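Local coordinates for protein internalin C2 (Listeria monocytogenes serotype 4b str. F2365, PDB 4FHO) that probably takes part in adhesion to or invasion of host cells, as a leucine-rich-repeat protein of the internalin family with an N-terminal cap domain, at residues 6-10 with 66-70; 18-24 with 59-65; 179-185 with 200-206; 192-198 with 213-219. One frame throughout, in Å; residues are numbered along the deposited sequence.

Contact 1 of 4, residues 6-10 with 66-70; sequences AESIA and QYLNN
This contact belongs to the junction between the N-terminal cap of an internalin and the first turns of its leucine-rich-repeat coil. Residues 6-9 run extended, with Glu7 at phi/psi -97/148 and Ser8 at -154/129. Residues 66-67 close a 3-10 turn, and Leu68 (-84/75) then centres an inverse gamma turn. The nearest CA pairs are Glu7 with Tyr67 at 5.6 Å and Ala6 with Asn69 at 6.4 Å. Asn69, with chi1 m, points its side chain at the backbone of Glu7 and binds it at two points. Glu7 N donates to Asn69 OD1 at 2.9 Å, and Asn69 ND2 donates to Glu7 O at 2.7 Å. The amide thus pairs with both polar backbone atoms of one extended residue. Tyr67, also chi1 m, lays its ring beside the next residues. Ile9 CG2 sits over one ring face, 3.7 Å from the Tyr67 ring centroid and 12° off the normal, a CH-pi contact. Glu7 CB covers the turn, 3.6 Å from Gln66 O. The patch is at the surface and buries 312 Å². Helix 43-47 lies beside it: Gln43 bonds to both Ile9 N and Tyr67 O, Leu46 touches Tyr67 and Leu68, and Asp47 takes a bond from Asn69 ND2. Strand 13-14 follows the first segment, and strand 73-75 the second.

Contact 2 of 4, residues 18-24 with 59-65; sequences IFPDPAL and VTTIEGI
Val59 CG2 meets Ala23 CB at 3.7 Å. The nearest CA pairs are Ala23-Val59 at 5.7 Å, Asp21-Thr61 at 6.0 Å and Phe19-Gly64 at 4.8 Å. Thr60 N donates to Asp21 OD2 at 2.7 Å, and Thr61 N adds a weak bond to it at 3.3 Å. Asp21 (chi1 t) also N-caps helix 22-31, its OD1 accepting weak bonds from Ala23 N at 3.1 Å and Leu24 N at 3.3 Å. Thr61 OG1 takes Glu63 N at 3.2 Å, an ST turn. One water joins Thr61 O, Asp21 N and Glu63 O. Ile62 CA meets Leu24 CD2 at 3.7 Å and opens a type II beta turn. Gly64 (103/-25) has its CA 3.3 Å from Ile18 O and over the Phe19 ring, 4.1 Å from the centroid. A CB there would clash with both. Ile65 N closes the turn onto Ile62 O at 3.1 Å. This buried contact seats the N-terminal cap on the first leucine-rich-repeat turn; Leu24 and Ile65 touch Leu52 of strand 51-53, Phe19 Leu46 of helix 43-47.

Contact 3 of 4, residues 179-185 with 200-206; sequences SKLTTLR and LPNLIEV. With SO4 (sulfate ion), chain C.
A salt bridge joins Arg185 to Glu205: Arg185 NE lies 2.8 Å and Arg185 NH2 2.9 Å from Glu205 OE2. The arginine chain is extended (chi1 m, chi2 and chi3 t), and Glu205 has chi1 and chi2 t. A sulfate ion, probably from the crystallisation liquor, takes Arg185 NH1 on SO4 O2 at 2.8 Å and Arg185 NH2 on SO4 O4 at 2.9 Å. The backbones pair in parallel, Thr183 with Glu205 and Leu184 with Val206, both at CA-CA 4.9 Å. Leu184 N donates to Glu205 O at 3.0 Å. Thr182 O accepts twice, from Ile204 N at 2.8 Å and Glu205 N at 3.1 Å. Before the strands, Asn202 ND2 donates to Ser179 O at 2.8 Å. A water links Ser179 O, Leu181 O and Asn202 N. Leucines pack in the coil's interior. Leu181 CD1 meets Leu200 CD1 at 4.1 Å, and Leu203 CD2 meets Leu184 CB at 4.2 Å and Leu181 CB at 4.3 Å. Leu184 and Val206 face one side of the sheet, Thr183 and Glu205 the other. Strand 161-163 continues the sheet beyond Thr183. Such stacking of equivalent turns, 22 residues apart here, is the signature of the leucine-rich-repeat solenoid with its parallel sheet.

Contact 4 of 4, residues 192-198 with 213-219; sequences SDISPLA and ISDVSPL
Ile194 (chi1 p, chi2 t) points into the next turn of the chain and overlaps several of its residues. Its CG2 meets Ile213 CD1 at 3.6 Å, and its CD1 meets Leu219 CG at 3.7 Å and Val216 CG1 at 4.3 Å. Further along, Ile194 O lies 3.5 Å from Pro218 CB, and Ser195 CA lies 3.5 Å from Pro218 CG. Ala198 CA sits 3.4 Å from Pro218 O, and Leu197 CD1 is 4.2 Å from Leu219 CD2. The CA register is Ser192 with Ile213 at 4.4 Å and Ala198 with Pro218 at 4.7 Å. The join is made by packing and water: one water links Ser192 O at 3.0 Å to Asp215 O at 2.9 Å. Both segments carry the same Asx turn. Ser195 N donates to Asp193 OD1 at 2.9 Å, and Ser217 N to Asp215 OD1 at 3.1 Å. A 3-10 segment starts at Ser195. Leu208 touches both Ile194 and Ile213. The two segments are equivalent parts of successive repeats, 192-198 in the loop from strand 183-185 to 205-207, 213-219 in the loop from 205-207 to 227-229. Paired short turns of this kind form the convex side of an internalin leucine-rich-repeat coil.

In the fold
The four contacts form two pairs at opposite ends of an elongated chain. Contacts 1 and 2 hold the N-terminal cap to the first turns of the coil. Contact 2 is nested inside the loop closed by contact 1, and their centres are 14 Å apart. They touch: Tyr67 CD2 meets Ile18 CG2 at 3.7 Å, and Leu68 CD2 meets Phe19 CZ at 3.8 Å. Contacts 3 and 4, centres 13 Å apart, stack successive repeats, their segments alternating along the chain. Leu197 bridges them, with its CD2 3.7 Å from Leu184 CD2. The centres of contacts 1 and 4 are 48 Å apart. The sulfate lies at contact 3.

Contact 1 of 4, residues 6-10 with 66-70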
loop_
_atom_site.group_PDB
_atom_site.type_symbol
_atom_site.label_atom_id
_atom_site.label_comp_id
_atom_site.label_asym_id
_atom_site.label_seq_id
_atom_site.Cartn_x
_atom_site.Cartn_y
_atom_site.Cartn_z
ATOM N N ALA A 6 -21.125 2.684 10.467
ATOM C CA ALA A 6 -21.299 1.909 9.207
ATOM C C ALA A 6 -22.140 2.692 8.196
ATOM O O ALA A 6 -23.137 3.326 8.571
ATOM C CB ALA A 6 -21.942 0.558 9.493
ATOM N N GLU A 7 -21.730 2.627 6.925
ATOM C CA GLU A 7 -22.384 3.336 5.814
ATOM C C GLU A 7 -23.344 2.382 5.097
ATOM O O GLU A 7 -23.089 1.178 5.040
ATOM C CB GLU A 7 -21.323 3.910 4.862
ATOM C CG GLU A 7 -21.788 5.105 4.012
ATOM C CD GLU A 7 -20.785 6.263 3.894
ATOM O OE1 GLU A 7 -19.610 6.165 4.333
ATOM O OE2 GLU A 7 -21.186 7.303 3.333
ATOM N N SER A 8 -24.442 2.923 4.562
ATOM C CA SER A 8 -25.569 2.106 4.083
ATOM C C SER A 8 -26.394 2.780 2.984
ATOM O O SER A 8 -26.831 3.929 3.163
ATOM C CB SER A 8 -26.490 1.767 5.261
ATOM O OG SER A 8 -27.547 0.910 4.863
ATOM N N ILE A 9 -26.613 2.061 1.872
ATOM C CA ILE A 9 -27.565 2.489 0.820
ATOM C C ILE A 9 -28.995 2.583 1.368
ATOM O O ILE A 9 -29.395 1.767 2.199
ATOM C CB ILE A 9 -27.546 1.595 -0.465
ATOM C CG1 ILE A 9 -27.882 0.116 -0.185
ATOM C CG2 ILE A 9 -26.190 1.684 -1.156
ATOM C CD1 ILE A 9 -28.136 -0.706 -1.427
ATOM N N ALA A 10 -29.747 3.574 0.894
ATOM C CA ALA A 10 -31.106 3.858 1.402
ATOM C C ALA A 10 -32.149 2.782 1.040
ATOM O O ALA A 10 -33.079 2.532 1.819
ATOM C CB ALA A 10 -31.575 5.228 0.923
ATOM N N GLN A 66 -17.364 3.030 -0.576
ATOM C CA GLN A 66 -17.752 3.426 0.781
ATOM C C GLN A 66 -18.827 2.540 1.425
ATOM O O GLN A 66 -18.882 2.438 2.653
ATOM C CB GLN A 66 -18.167 4.925 0.843
ATOM C CG GLN A 66 -19.439 5.335 0.114
ATOM C CD GLN A 66 -19.235 5.830 -1.305
ATOM O OE1 GLN A 66 -18.418 5.291 -2.057
ATOM N NE2 GLN A 66 -20.018 6.840 -1.696
ATOM N N TYR A 67 -19.668 1.917 0.586
ATOM C CA TYR A 67 -20.745 1.019 1.037
ATOM C C TYR A 67 -20.258 -0.392 1.356
ATOM O O TYR A 67 -20.991 -1.159 1.983
ATOM C CB TYR A 67 -21.900 0.971 0.017
ATOM C CG TYR A 67 -22.503 2.323 -0.258
ATOM C CD1 TYR A 67 -23.283 2.970 0.717
ATOM C CD2 TYR A 67 -22.288 2.984 -1.475
ATOM C CE1 TYR A 67 -23.814 4.242 0.488
ATOM C CE2 TYR A 67 -22.844 4.236 -1.724
ATOM C CZ TYR A 67 -23.608 4.862 -0.739
ATOM O OH TYR A 67 -24.145 6.104 -0.982
ATOM N N LEU A 68 -19.038 -0.738 0.943
ATOM C CA LEU A 68 -18.468 -2.052 1.239
ATOM C C LEU A 68 -17.832 -2.018 2.646
ATOM O O LEU A 68 -16.604 -2.003 2.783
ATOM C CB LEU A 68 -17.496 -2.481 0.129
ATOM C CG LEU A 68 -18.027 -2.382 -1.311
ATOM C CD1 LEU A 68 -16.992 -2.941 -2.269
ATOM C CD2 LEU A 68 -19.348 -3.098 -1.501
ATOM N N ASN A 69 -18.695 -2.039 3.674
ATOM C CA ASN A 69 -18.277 -1.871 5.090
ATOM C C ASN A 69 -17.265 -2.919 5.564
ATOM O O ASN A 69 -16.292 -2.574 6.226
ATOM C CB ASN A 69 -19.474 -1.873 6.052
ATOM C CG ASN A 69 -20.423 -0.723 5.815
ATOM O OD1 ASN A 69 -20.053 0.450 5.943
ATOM N ND2 ASN A 69 -21.654 -1.052 5.453
ATOM N N ASN A 70 -17.491 -4.181 5.190
ATOM C CA ASN A 70 -16.676 -5.312 5.640
ATOM C C ASN A 70 -15.578 -5.726 4.644
ATOM O O ASN A 70 -15.052 -6.837 4.757
ATOM C CB ASN A 70 -17.593 -6.508 5.974
ATOM C CG ASN A 70 -18.641 -6.156 7.019
ATOM O OD1 ASN A 70 -18.352 -5.438 7.971
ATOM N ND2 ASN A 70 -19.867 -6.638 6.828
#

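Contact 2 of 4, residues 18-24 with 59-65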
loop_
_atom_site.group_PDB
_atom_site.type_symbol
_atom_site.label_atom_id
_atom_site.label_comp_id
_atom_site.label_asym_id
_atom_site.label_seq_id
_atom_site.Cartn_x
_atom_site.Cartn_y
_atom_site.Cartn_z
ATOM N N ILE A 18 -24.782 2.708 -7.993
ATOM C CA ILE A 18 -23.891 2.741 -6.810
ATOM C C ILE A 18 -22.416 2.838 -7.236
ATOM O O ILE A 18 -21.678 3.645 -6.696
ATOM C CB ILE A 18 -24.040 1.470 -5.926
ATOM C CG1 ILE A 18 -25.457 1.291 -5.376
ATOM C CG2 ILE A 18 -23.090 1.509 -4.729
ATOM C CD1 ILE A 18 -25.689 -0.124 -4.885
ATOM N N PHE A 19 -22.008 1.994 -8.189
ATOM C CA PHE A 19 -20.636 1.954 -8.725
ATOM C C PHE A 19 -20.673 2.462 -10.169
ATOM O O PHE A 19 -20.892 1.667 -11.098
ATOM C CB PHE A 19 -20.078 0.539 -8.664
ATOM C CG PHE A 19 -19.978 -0.003 -7.273
ATOM C CD1 PHE A 19 -18.826 0.198 -6.514
ATOM C CD2 PHE A 19 -21.040 -0.714 -6.705
ATOM C CE1 PHE A 19 -18.731 -0.307 -5.220
ATOM C CE2 PHE A 19 -20.950 -1.213 -5.405
ATOM C CZ PHE A 19 -19.793 -1.005 -4.659
ATOM N N PRO A 20 -20.509 3.795 -10.365
ATOM C CA PRO A 20 -20.616 4.330 -11.735
ATOM C C PRO A 20 -19.527 3.884 -12.724
ATOM O O PRO A 20 -19.787 3.859 -13.916
ATOM C CB PRO A 20 -20.625 5.854 -11.526
ATOM C CG PRO A 20 -20.079 6.072 -10.167
ATOM C CD PRO A 20 -20.518 4.886 -9.371
ATOM N N ASP A 21 -18.352 3.503 -12.234
ATOM C CA ASP A 21 -17.298 2.958 -13.092
ATOM C C ASP A 21 -17.698 1.551 -13.592
ATOM O O ASP A 21 -17.826 0.655 -12.767
ATOM C CB ASP A 21 -15.976 2.888 -12.333
ATOM C CG ASP A 21 -14.812 2.637 -13.233
ATOM O OD1 ASP A 21 -14.654 1.475 -13.678
ATOM O OD2 ASP A 21 -14.040 3.596 -13.481
ATOM N N PRO A 22 -17.867 1.350 -14.926
ATOM C CA PRO A 22 -18.291 0.023 -15.434
ATOM C C PRO A 22 -17.385 -1.155 -15.055
ATOM O O PRO A 22 -17.905 -2.241 -14.767
ATOM C CB PRO A 22 -18.329 0.213 -16.961
ATOM C CG PRO A 22 -18.508 1.667 -17.151
ATOM C CD PRO A 22 -17.725 2.306 -16.038
ATOM N N ALA A 23 -16.067 -0.936 -15.029
ATOM C CA ALA A 23 -15.108 -1.981 -14.606
ATOM C C ALA A 23 -15.310 -2.394 -13.150
ATOM O O ALA A 23 -15.319 -3.586 -12.825
ATOM C CB ALA A 23 -13.668 -1.520 -14.819
ATOM N N LEU A 24 -15.502 -1.415 -12.280
ATOM C CA LEU A 24 -15.706 -1.700 -10.861
ATOM C C LEU A 24 -17.095 -2.295 -10.608
ATOM O O LEU A 24 -17.224 -3.221 -9.808
ATOM C CB LEU A 24 -15.470 -0.456 -10.001
ATOM C CG LEU A 24 -15.244 -0.697 -8.509
ATOM C CD1 LEU A 24 -14.001 -1.545 -8.289
ATOM C CD2 LEU A 24 -15.116 0.627 -7.773
ATOM N N VAL A 59 -10.261 1.157 -14.398
ATOM C CA VAL A 59 -11.031 1.851 -13.341
ATOM C C VAL A 59 -10.507 3.287 -13.187
ATOM O O VAL A 59 -9.317 3.498 -13.030
ATOM C CB VAL A 59 -10.958 1.139 -11.972
ATOM C CG1 VAL A 59 -11.691 1.928 -10.879
ATOM C CG2 VAL A 59 -11.497 -0.287 -12.084
ATOM N N THR A 60 -11.398 4.258 -13.308
ATOM C CA THR A 60 -11.078 5.685 -13.114
ATOM C C THR A 60 -11.686 6.311 -11.862
ATOM O O THR A 60 -11.267 7.388 -11.485
ATOM C CB THR A 60 -11.459 6.529 -14.338
ATOM O OG1 THR A 60 -12.869 6.448 -14.586
ATOM C CG2 THR A 60 -10.720 6.026 -15.533
ATOM N N THR A 61 -12.667 5.661 -11.243
ATOM C CA THR A 61 -13.260 6.135 -9.994
ATOM C C THR A 61 -13.740 4.958 -9.161
ATOM O O THR A 61 -14.296 3.993 -9.703
ATOM C CB THR A 61 -14.432 7.111 -10.234
ATOM O OG1 THR A 61 -15.044 7.445 -8.982
ATOM C CG2 THR A 61 -15.480 6.501 -11.151
ATOM N N ILE A 62 -13.523 5.060 -7.850
ATOM C CA ILE A 62 -13.941 4.034 -6.894
ATOM C C ILE A 62 -15.155 4.471 -6.070
ATOM O O ILE A 62 -15.404 3.911 -5.010
ATOM C CB ILE A 62 -12.767 3.557 -5.999
ATOM C CG1 ILE A 62 -12.184 4.690 -5.140
ATOM C CG2 ILE A 62 -11.718 2.878 -6.899
ATOM C CD1 ILE A 62 -11.211 4.227 -4.079
ATOM N N GLU A 63 -15.918 5.443 -6.576
ATOM C CA GLU A 63 -17.232 5.790 -6.011
ATOM C C GLU A 63 -18.079 4.525 -5.830
ATOM O O GLU A 63 -18.128 3.674 -6.715
ATOM C CB GLU A 63 -17.961 6.798 -6.922
ATOM C CG GLU A 63 -19.368 7.199 -6.486
ATOM C CD GLU A 63 -19.425 7.776 -5.084
ATOM O OE1 GLU A 63 -18.427 8.407 -4.646
ATOM O OE2 GLU A 63 -20.473 7.598 -4.429
ATOM N N GLY A 64 -18.718 4.416 -4.668
ATOM C CA GLY A 64 -19.495 3.241 -4.280
ATOM C C GLY A 64 -18.794 2.327 -3.294
ATOM O O GLY A 64 -19.463 1.577 -2.585
ATOM N N ILE A 65 -17.457 2.347 -3.278
ATOM C CA ILE A 65 -16.653 1.512 -2.368
ATOM C C ILE A 65 -16.972 1.783 -0.897
ATOM O O ILE A 65 -16.900 0.850 -0.078
ATOM C CB ILE A 65 -15.120 1.623 -2.665
ATOM C CG1 ILE A 65 -14.378 0.357 -2.265
ATOM C CG2 ILE A 65 -14.487 2.813 -1.965
ATOM C CD1 ILE A 65 -14.542 -0.755 -3.262
HETATM O O HOH W 1 -22.545 5.672 -5.022
HETATM O O HOH W 2 -17.177 3.422 -9.549
#

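Contact 3 of 4, residues 179-185 with 200-206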
loop_
_atom_site.group_PDB
_atom_site.type_symbol
_atom_site.label_atom_id
_atom_site.label_comp_id
_atom_site.label_asym_id
_atom_site.label_seq_id
_atom_site.Cartn_x
_atom_site.Cartn_y
_atom_site.Cartn_z
ATOM N N SER A 179 12.482 -3.075 14.144
ATOM C CA SER A 179 13.239 -4.274 14.551
ATOM C C SER A 179 12.690 -5.595 14.008
ATOM O O SER A 179 13.397 -6.603 14.050
ATOM C CB SER A 179 13.364 -4.345 16.079
ATOM O OG SER A 179 12.095 -4.426 16.701
ATOM N N LYS A 180 11.458 -5.599 13.494
ATOM C CA LYS A 180 10.900 -6.794 12.831
ATOM C C LYS A 180 11.272 -6.956 11.352
ATOM O O LYS A 180 10.923 -7.986 10.762
ATOM C CB LYS A 180 9.378 -6.844 13.011
ATOM C CG LYS A 180 8.934 -6.905 14.465
ATOM C CD LYS A 180 7.429 -7.068 14.552
ATOM C CE LYS A 180 6.939 -7.023 15.985
ATOM N NZ LYS A 180 5.452 -6.952 16.010
ATOM N N LEU A 181 11.963 -5.978 10.748
ATOM C CA LEU A 181 12.273 -6.031 9.303
ATOM C C LEU A 181 13.160 -7.217 8.925
ATOM O O LEU A 181 14.270 -7.357 9.459
ATOM C CB LEU A 181 12.965 -4.757 8.786
ATOM C CG LEU A 181 12.154 -3.519 8.430
ATOM C CD1 LEU A 181 13.115 -2.444 7.958
ATOM C CD2 LEU A 181 11.088 -3.798 7.377
ATOM N N THR A 182 12.660 -8.055 8.015
ATOM C CA THR A 182 13.441 -9.122 7.385
ATOM C C THR A 182 13.900 -8.792 5.956
ATOM O O THR A 182 14.913 -9.344 5.510
ATOM C CB THR A 182 12.685 -10.467 7.410
ATOM O OG1 THR A 182 11.359 -10.283 6.905
ATOM C CG2 THR A 182 12.610 -11.010 8.827
ATOM N N THR A 183 13.180 -7.917 5.244
ATOM C CA THR A 183 13.559 -7.492 3.897
ATOM C C THR A 183 13.557 -5.976 3.783
ATOM O O THR A 183 12.556 -5.315 4.125
ATOM C CB THR A 183 12.624 -8.097 2.837
ATOM O OG1 THR A 183 12.663 -9.525 2.932
ATOM C CG2 THR A 183 13.024 -7.648 1.426
ATOM N N LEU A 184 14.690 -5.429 3.335
ATOM C CA LEU A 184 14.792 -4.039 2.921
ATOM C C LEU A 184 15.276 -4.049 1.490
ATOM O O LEU A 184 16.400 -4.455 1.227
ATOM C CB LEU A 184 15.753 -3.226 3.786
ATOM C CG LEU A 184 15.944 -1.759 3.362
ATOM C CD1 LEU A 184 14.627 -0.989 3.445
ATOM C CD2 LEU A 184 17.013 -1.060 4.184
ATOM N N ARG A 185 14.429 -3.587 0.571
ATOM C CA ARG A 185 14.800 -3.434 -0.825
ATOM C C ARG A 185 14.881 -1.949 -1.133
ATOM O O ARG A 185 13.872 -1.249 -1.049
ATOM C CB ARG A 185 13.790 -4.126 -1.713
ATOM C CG ARG A 185 13.911 -5.636 -1.644
ATOM C CD ARG A 185 12.928 -6.254 -2.596
ATOM N NE ARG A 185 13.104 -7.692 -2.683
ATOM C CZ ARG A 185 12.473 -8.480 -3.550
ATOM N NH1 ARG A 185 11.582 -7.993 -4.427
ATOM N NH2 ARG A 185 12.716 -9.779 -3.524
ATOM N N LEU A 200 18.965 -3.545 13.148
ATOM C CA LEU A 200 17.911 -4.379 12.546
ATOM C C LEU A 200 18.407 -5.836 12.496
ATOM O O LEU A 200 18.909 -6.286 11.454
ATOM C CB LEU A 200 17.547 -3.838 11.155
ATOM C CG LEU A 200 17.109 -2.369 11.095
ATOM C CD1 LEU A 200 16.780 -1.958 9.667
ATOM C CD2 LEU A 200 15.922 -2.094 12.001
ATOM N N PRO A 201 18.290 -6.575 13.629
ATOM C CA PRO A 201 18.915 -7.914 13.711
ATOM C C PRO A 201 18.285 -9.042 12.873
ATOM O O PRO A 201 18.956 -10.045 12.602
ATOM C CB PRO A 201 18.824 -8.240 15.209
ATOM C CG PRO A 201 17.631 -7.493 15.681
ATOM C CD PRO A 201 17.683 -6.198 14.925
ATOM N N ASN A 202 17.030 -8.880 12.454
ATOM C CA ASN A 202 16.314 -9.930 11.734
ATOM C C ASN A 202 16.433 -9.838 10.205
ATOM O O ASN A 202 15.818 -10.649 9.518
ATOM C CB ASN A 202 14.851 -9.981 12.200
ATOM C CG ASN A 202 14.736 -10.252 13.690
ATOM O OD1 ASN A 202 15.039 -11.347 14.148
ATOM N ND2 ASN A 202 14.323 -9.246 14.458
ATOM N N LEU A 203 17.236 -8.892 9.683
ATOM C CA LEU A 203 17.404 -8.696 8.234
ATOM C C LEU A 203 17.966 -9.954 7.574
ATOM O O LEU A 203 19.019 -10.478 7.991
ATOM C CB LEU A 203 18.299 -7.488 7.896
ATOM C CG LEU A 203 17.714 -6.085 7.967
ATOM C CD1 LEU A 203 18.838 -5.076 7.801
ATOM C CD2 LEU A 203 16.655 -5.888 6.884
ATOM N N ILE A 204 17.206 -10.459 6.601
ATOM C CA ILE A 204 17.572 -11.593 5.770
ATOM C C ILE A 204 18.079 -11.122 4.399
ATOM O O ILE A 204 19.097 -11.625 3.906
ATOM C CB ILE A 204 16.380 -12.571 5.590
ATOM C CG1 ILE A 204 15.816 -13.016 6.950
ATOM C CG2 ILE A 204 16.814 -13.792 4.781
ATOM C CD1 ILE A 204 14.650 -13.984 6.847
ATOM N N GLU A 205 17.380 -10.168 3.797
ATOM C CA GLU A 205 17.617 -9.727 2.418
ATOM C C GLU A 205 17.706 -8.208 2.415
ATOM O O GLU A 205 16.754 -7.538 2.814
ATOM C CB GLU A 205 16.473 -10.223 1.523
ATOM C CG GLU A 205 16.438 -9.690 0.093
ATOM C CD GLU A 205 15.366 -10.366 -0.749
ATOM O OE1 GLU A 205 15.487 -11.582 -0.988
ATOM O OE2 GLU A 205 14.407 -9.691 -1.185
ATOM N N VAL A 206 18.857 -7.678 1.997
ATOM C CA VAL A 206 19.092 -6.244 1.886
ATOM C C VAL A 206 19.532 -5.943 0.459
ATOM O O VAL A 206 20.571 -6.402 0.033
ATOM C CB VAL A 206 20.120 -5.749 2.902
ATOM C CG1 VAL A 206 20.204 -4.223 2.887
ATOM C CG2 VAL A 206 19.734 -6.202 4.300
HETATM S S SO4 C . 9.941 -10.542 -6.302
HETATM O O1 SO4 C . 10.787 -11.107 -7.388
HETATM O O2 SO4 C . 9.877 -9.068 -6.440
HETATM O O3 SO4 C . 8.564 -11.097 -6.371
HETATM O O4 SO4 C . 10.538 -10.899 -4.994
HETATM O O HOH W 3 15.328 -6.778 12.040
#

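Contact 4 of 4, residues 192-198 with 213-219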
loop_
_atom_site.group_PDB
_atom_site.type_symbol
_atom_site.label_atom_id
_atom_site.label_comp_id
_atom_site.label_asym_id
_atom_site.label_seq_id
_atom_site.Cartn_x
_atom_site.Cartn_y
_atom_site.Cartn_z
ATOM N N SER A 192 24.188 6.614 1.283
ATOM C CA SER A 192 25.643 6.459 1.533
ATOM C C SER A 192 26.034 5.883 2.890
ATOM O O SER A 192 27.082 5.263 2.994
ATOM C CB SER A 192 26.370 7.793 1.317
ATOM O OG SER A 192 25.776 8.825 2.075
ATOM N N ASP A 193 25.227 6.126 3.918
ATOM C CA ASP A 193 25.469 5.644 5.275
ATOM C C ASP A 193 24.421 4.566 5.494
ATOM O O ASP A 193 23.251 4.842 5.344
ATOM C CB ASP A 193 25.284 6.813 6.267
ATOM C CG ASP A 193 25.730 6.491 7.689
ATOM O OD1 ASP A 193 25.889 5.312 8.054
ATOM O OD2 ASP A 193 25.921 7.454 8.460
ATOM N N ILE A 194 24.843 3.344 5.823
ATOM C CA ILE A 194 23.922 2.261 6.235
ATOM C C ILE A 194 24.071 1.870 7.721
ATOM O O ILE A 194 23.592 0.811 8.127
ATOM C CB ILE A 194 23.997 1.016 5.294
ATOM C CG1 ILE A 194 25.386 0.378 5.269
ATOM C CG2 ILE A 194 23.588 1.408 3.883
ATOM C CD1 ILE A 194 25.371 -1.035 4.719
ATOM N N SER A 195 24.667 2.758 8.531
ATOM C CA SER A 195 24.775 2.577 9.994
ATOM C C SER A 195 23.470 2.196 10.694
ATOM O O SER A 195 23.499 1.305 11.540
ATOM C CB SER A 195 25.396 3.807 10.677
ATOM O OG SER A 195 26.726 3.990 10.233
ATOM N N PRO A 196 22.326 2.819 10.311
ATOM C CA PRO A 196 21.028 2.415 10.883
ATOM C C PRO A 196 20.667 0.932 10.824
ATOM O O PRO A 196 19.952 0.461 11.705
ATOM C CB PRO A 196 20.024 3.229 10.060
ATOM C CG PRO A 196 20.754 4.486 9.787
ATOM C CD PRO A 196 22.179 4.079 9.546
ATOM N N LEU A 197 21.162 0.218 9.813
ATOM C CA LEU A 197 20.830 -1.197 9.604
ATOM C C LEU A 197 21.438 -2.126 10.661
ATOM O O LEU A 197 20.930 -3.227 10.848
ATOM C CB LEU A 197 21.205 -1.649 8.174
ATOM C CG LEU A 197 20.663 -0.824 6.977
ATOM C CD1 LEU A 197 20.922 -1.551 5.665
ATOM C CD2 LEU A 197 19.187 -0.463 7.091
ATOM N N ALA A 198 22.474 -1.674 11.379
ATOM C CA ALA A 198 23.090 -2.458 12.479
ATOM C C ALA A 198 22.151 -2.789 13.652
ATOM O O ALA A 198 22.363 -3.798 14.331
ATOM C CB ALA A 198 24.333 -1.752 13.010
ATOM N N ILE A 213 27.544 3.706 -1.423
ATOM C CA ILE A 213 27.945 3.098 -0.146
ATOM C C ILE A 213 29.430 2.701 -0.189
ATOM O O ILE A 213 29.856 2.002 -1.107
ATOM C CB ILE A 213 27.057 1.873 0.180
ATOM C CG1 ILE A 213 25.602 2.316 0.423
ATOM C CG2 ILE A 213 27.575 1.118 1.400
ATOM C CD1 ILE A 213 24.586 1.196 0.392
ATOM N N SER A 214 30.198 3.173 0.799
ATOM C CA SER A 214 31.629 2.857 0.989
ATOM C C SER A 214 31.898 1.860 2.125
ATOM O O SER A 214 32.799 1.024 2.009
ATOM C CB SER A 214 32.416 4.137 1.317
ATOM O OG SER A 214 32.462 5.029 0.220
ATOM N N ASP A 215 31.132 1.971 3.215
ATOM C CA ASP A 215 31.391 1.270 4.477
ATOM C C ASP A 215 30.241 0.293 4.737
ATOM O O ASP A 215 29.111 0.727 4.949
ATOM C CB ASP A 215 31.503 2.319 5.599
ATOM C CG ASP A 215 31.853 1.727 6.969
ATOM O OD1 ASP A 215 32.218 0.536 7.082
ATOM O OD2 ASP A 215 31.767 2.495 7.955
ATOM N N VAL A 216 30.533 -1.013 4.699
ATOM C CA VAL A 216 29.546 -2.072 5.032
ATOM C C VAL A 216 29.749 -2.725 6.418
ATOM O O VAL A 216 29.117 -3.741 6.719
ATOM C CB VAL A 216 29.418 -3.134 3.895
ATOM C CG1 VAL A 216 28.847 -2.477 2.646
ATOM C CG2 VAL A 216 30.741 -3.829 3.601
ATOM N N SER A 217 30.555 -2.090 7.283
ATOM C CA SER A 217 30.710 -2.485 8.702
ATOM C C SER A 217 29.402 -2.694 9.495
ATOM O O SER A 217 29.315 -3.658 10.263
ATOM C CB SER A 217 31.590 -1.476 9.473
ATOM O OG SER A 217 32.865 -1.346 8.872
ATOM N N PRO A 218 28.377 -1.825 9.301
ATOM C CA PRO A 218 27.104 -2.031 10.032
ATOM C C PRO A 218 26.377 -3.351 9.749
ATOM O O PRO A 218 25.566 -3.781 10.576
ATOM C CB PRO A 218 26.265 -0.823 9.615
ATOM C CG PRO A 218 27.266 0.200 9.198
ATOM C CD PRO A 218 28.327 -0.582 8.511
ATOM N N LEU A 219 26.706 -4.004 8.624
ATOM C CA LEU A 219 26.221 -5.353 8.308
ATOM C C LEU A 219 27.009 -6.499 8.943
ATOM O O LEU A 219 26.466 -7.606 9.022
ATOM C CB LEU A 219 26.161 -5.560 6.780
ATOM C CG LEU A 219 25.393 -4.500 5.978
ATOM C CD1 LEU A 219 25.429 -4.838 4.496
ATOM C CD2 LEU A 219 23.957 -4.369 6.464
HETATM O O HOH W 4 28.296 3.458 5.039
HETATM O O HOH W 5 25.230 -5.024 13.683
#